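PDB 3IWZ: CRP-like protein Clp from Xanthomonas campestris pv. campestris, which acts as a homodimeric, DNA-binding global transcriptional regulator of virulence genes, and apparently loses its DNA binding when it binds cyclic di-GMP. Local coordinates for residues Thr54-Ile65 / Leu102-Ile113. Sequence-based numbering, arbitrary orientation.
Sequences TLYYVISGSVSI and LRTRTQCELAEI
Leu102 CD1 lies against Val63 CB and Ile65 CD1, its CD2 meets Tyr56 CD2, and Leu110 CD2 meets Val58, between the two sheets of a cyclic nucleotide-binding β-roll, a jelly-roll relative of the cupins. Each segment runs from one sheet into the other, so two antiparallel ladders form. Strand 54-58 pairs with 108-113, and 63-65 with 102-104. Where the chain turns, Ile59 N and Ser60 N both donate to Glu109 O, a classic β bulge. Gly61, at phi 108°, has a backbone conformation suited to a residue without a side chain.

Arg105 lies in the loop between strands 102-104 and 108-113. Its CB is 3.5 Å from Ser62 O, which takes the Arg105 backbone N-H at 2.6 Å, and CG runs past Val63 C. CD, carried on by an extended chi2, comes 3.7 Å from Val63 O; the bend at chi3 (60°) then swings the guanidinium over, and NH1 donates to Ser62 OG at 2.8 Å, 19° out of its plane. The guanidinium also makes a cation-pi contact with Tyr79. Ser62 suits this place, its short hydroxyl reaching the arginine.

Backbone bonds and apolar packing thus join the segments, while Glu112, beside the Tyr56 ring, pairs with Arg37 and Glu109 with Arg36, on neighbouring strand 35-39.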
# COMPACT_ATOMS: atom_id res chain seq x y z
N THR D 54 11.50 -16.55 -1.75
CA THR D 54 10.88 -17.13 -0.57
C THR D 54 9.71 -16.35 0.03
O THR D 54 9.70 -15.12 0.06
CB THR D 54 11.94 -17.33 0.52
OG1 THR D 54 12.97 -18.21 0.03
CG2 THR D 54 11.32 -17.94 1.77
N LEU D 55 8.73 -17.09 0.53
CA LEU D 55 7.57 -16.49 1.16
C LEU D 55 7.71 -16.84 2.63
O LEU D 55 8.24 -17.89 2.97
CB LEU D 55 6.30 -17.13 0.59
CG LEU D 55 4.92 -16.46 0.70
CD1 LEU D 55 3.89 -17.57 0.95
CD2 LEU D 55 4.88 -15.46 1.82
N TYR D 56 7.25 -15.96 3.51
CA TYR D 56 7.31 -16.23 4.93
C TYR D 56 5.93 -16.19 5.55
O TYR D 56 5.09 -15.40 5.16
CB TYR D 56 8.20 -15.22 5.63
CG TYR D 56 9.67 -15.35 5.31
CD1 TYR D 56 10.44 -16.37 5.87
CD2 TYR D 56 10.29 -14.44 4.46
CE1 TYR D 56 11.79 -16.47 5.61
CE2 TYR D 56 11.64 -14.54 4.18
CZ TYR D 56 12.39 -15.55 4.76
OH TYR D 56 13.73 -15.64 4.50
N TYR D 57 5.72 -17.07 6.53
CA TYR D 57 4.47 -17.14 7.27
C TYR D 57 4.87 -17.01 8.73
O TYR D 57 5.63 -17.84 9.24
CB TYR D 57 3.77 -18.47 7.03
CG TYR D 57 2.54 -18.67 7.87
CD1 TYR D 57 1.28 -18.27 7.42
CD2 TYR D 57 2.63 -19.25 9.13
CE1 TYR D 57 0.15 -18.44 8.21
CE2 TYR D 57 1.50 -19.43 9.93
CZ TYR D 57 0.27 -19.02 9.46
OH TYR D 57 -0.85 -19.20 10.24
N VAL D 58 4.38 -15.97 9.40
CA VAL D 58 4.69 -15.74 10.81
C VAL D 58 3.92 -16.71 11.70
O VAL D 58 2.71 -16.58 11.87
CB VAL D 58 4.31 -14.30 11.25
CG1 VAL D 58 4.73 -14.08 12.69
CG2 VAL D 58 4.93 -13.27 10.34
N ILE D 59 4.63 -17.68 12.26
CA ILE D 59 4.01 -18.65 13.14
C ILE D 59 3.85 -18.08 14.55
O ILE D 59 2.82 -18.26 15.20
CB ILE D 59 4.84 -19.96 13.21
CG1 ILE D 59 4.68 -20.72 11.89
CG2 ILE D 59 4.37 -20.81 14.39
CD1 ILE D 59 5.35 -22.09 11.86
N SER D 60 4.88 -17.39 15.01
CA SER D 60 4.86 -16.78 16.32
C SER D 60 5.83 -15.63 16.27
O SER D 60 6.80 -15.66 15.52
CB SER D 60 5.31 -17.77 17.41
OG SER D 60 6.72 -17.94 17.41
N GLY D 61 5.57 -14.61 17.07
CA GLY D 61 6.46 -13.48 17.09
C GLY D 61 5.85 -12.26 16.43
O GLY D 61 4.73 -12.27 15.93
N SER D 62 6.62 -11.19 16.45
CA SER D 62 6.20 -9.93 15.88
C SER D 62 7.33 -9.45 14.97
O SER D 62 8.51 -9.49 15.35
CB SER D 62 5.93 -8.93 17.01
OG SER D 62 5.31 -7.75 16.56
N VAL D 63 6.97 -9.03 13.76
CA VAL D 63 7.93 -8.51 12.79
C VAL D 63 7.47 -7.14 12.30
O VAL D 63 6.35 -6.70 12.56
CB VAL D 63 8.06 -9.44 11.55
CG1 VAL D 63 8.61 -10.81 11.97
CG2 VAL D 63 6.71 -9.60 10.88
N SER D 64 8.35 -6.46 11.59
CA SER D 64 8.00 -5.16 11.07
C SER D 64 8.46 -5.11 9.62
O SER D 64 9.43 -5.77 9.26
CB SER D 64 8.69 -4.06 11.88
OG SER D 64 10.10 -4.07 11.66
N ILE D 65 7.73 -4.37 8.80
CA ILE D 65 8.10 -4.20 7.40
C ILE D 65 8.57 -2.75 7.31
O ILE D 65 7.81 -1.83 7.62
CB ILE D 65 6.91 -4.40 6.44
CG1 ILE D 65 6.40 -5.84 6.52
CG2 ILE D 65 7.32 -4.06 5.02
CD1 ILE D 65 7.36 -6.89 6.01
N LEU D 102 12.44 -6.73 6.43
CA LEU D 102 11.59 -7.56 7.27
C LEU D 102 12.41 -7.74 8.55
O LEU D 102 13.42 -8.45 8.56
CB LEU D 102 11.33 -8.93 6.64
CG LEU D 102 10.62 -9.94 7.54
CD1 LEU D 102 9.22 -9.44 7.88
CD2 LEU D 102 10.56 -11.29 6.85
N ARG D 103 11.97 -7.10 9.62
CA ARG D 103 12.70 -7.12 10.89
C ARG D 103 11.87 -7.64 12.06
O ARG D 103 10.77 -7.16 12.32
CB ARG D 103 13.19 -5.69 11.16
CG ARG D 103 13.75 -5.38 12.53
CD ARG D 103 14.09 -3.89 12.61
NE ARG D 103 15.13 -3.52 11.65
CZ ARG D 103 15.44 -2.27 11.31
NH1 ARG D 103 14.79 -1.24 11.85
NH2 ARG D 103 16.41 -2.04 10.44
N THR D 104 12.40 -8.65 12.76
CA THR D 104 11.72 -9.22 13.92
C THR D 104 11.73 -8.18 15.04
O THR D 104 12.73 -7.50 15.26
CB THR D 104 12.44 -10.49 14.45
OG1 THR D 104 13.77 -10.14 14.86
CG2 THR D 104 12.49 -11.56 13.37
N ARG D 105 10.61 -8.04 15.75
CA ARG D 105 10.53 -7.07 16.85
C ARG D 105 10.69 -7.82 18.16
O ARG D 105 10.96 -7.23 19.20
CB ARG D 105 9.19 -6.35 16.84
CG ARG D 105 8.86 -5.61 15.56
CD ARG D 105 7.45 -5.06 15.65
NE ARG D 105 7.34 -4.14 16.79
CZ ARG D 105 6.38 -4.21 17.70
NH1 ARG D 105 5.45 -5.15 17.62
NH2 ARG D 105 6.35 -3.33 18.70
N THR D 106 10.50 -9.13 18.08
CA THR D 106 10.62 -10.03 19.21
C THR D 106 11.21 -11.31 18.65
O THR D 106 11.55 -11.38 17.47
CB THR D 106 9.25 -10.38 19.84
OG1 THR D 106 8.46 -11.10 18.89
CG2 THR D 106 8.51 -9.13 20.27
N GLN D 107 11.35 -12.33 19.50
CA GLN D 107 11.87 -13.61 19.04
C GLN D 107 10.75 -14.16 18.16
O GLN D 107 9.58 -14.06 18.52
CB GLN D 107 12.14 -14.52 20.23
CG GLN D 107 12.97 -15.76 19.92
CD GLN D 107 13.73 -16.27 21.14
OE1 GLN D 107 13.52 -17.40 21.59
NE2 GLN D 107 14.61 -15.43 21.68
N CYS D 108 11.08 -14.75 17.02
CA CYS D 108 10.03 -15.26 16.13
C CYS D 108 10.24 -16.63 15.54
O CYS D 108 11.37 -17.11 15.40
CB CYS D 108 9.83 -14.29 14.95
SG CYS D 108 9.35 -12.62 15.38
N GLU D 109 9.13 -17.26 15.18
CA GLU D 109 9.14 -18.55 14.52
C GLU D 109 8.51 -18.25 13.16
O GLU D 109 7.37 -17.82 13.08
CB GLU D 109 8.28 -19.57 15.27
CG GLU D 109 8.95 -20.94 15.39
CD GLU D 109 7.97 -22.10 15.26
OE1 GLU D 109 6.97 -22.13 16.01
OE2 GLU D 109 8.22 -22.98 14.42
N LEU D 110 9.28 -18.44 12.09
CA LEU D 110 8.77 -18.18 10.75
C LEU D 110 8.91 -19.41 9.87
O LEU D 110 9.97 -20.04 9.85
CB LEU D 110 9.54 -17.02 10.09
CG LEU D 110 9.60 -15.68 10.84
CD1 LEU D 110 10.40 -14.68 10.03
CD2 LEU D 110 8.21 -15.16 11.10
N ALA D 111 7.85 -19.76 9.17
CA ALA D 111 7.87 -20.90 8.28
C ALA D 111 8.06 -20.35 6.87
O ALA D 111 7.26 -19.54 6.41
CB ALA D 111 6.55 -21.66 8.37
N GLU D 112 9.13 -20.77 6.20
CA GLU D 112 9.39 -20.30 4.85
C GLU D 112 9.22 -21.38 3.79
O GLU D 112 9.40 -22.57 4.06
CB GLU D 112 10.79 -19.68 4.74
CG GLU D 112 11.94 -20.62 5.08
CD GLU D 112 13.29 -20.07 4.66
OE1 GLU D 112 14.32 -20.64 5.07
OE2 GLU D 112 13.33 -19.07 3.90
N ILE D 113 8.85 -20.95 2.59
CA ILE D 113 8.66 -21.84 1.45
C ILE D 113 8.94 -21.05 0.17
O ILE D 113 8.49 -19.91 0.02
CB ILE D 113 7.22 -22.41 1.39
CG1 ILE D 113 7.16 -23.53 0.34
CG2 ILE D 113 6.23 -21.30 1.02
CD1 ILE D 113 5.90 -24.37 0.41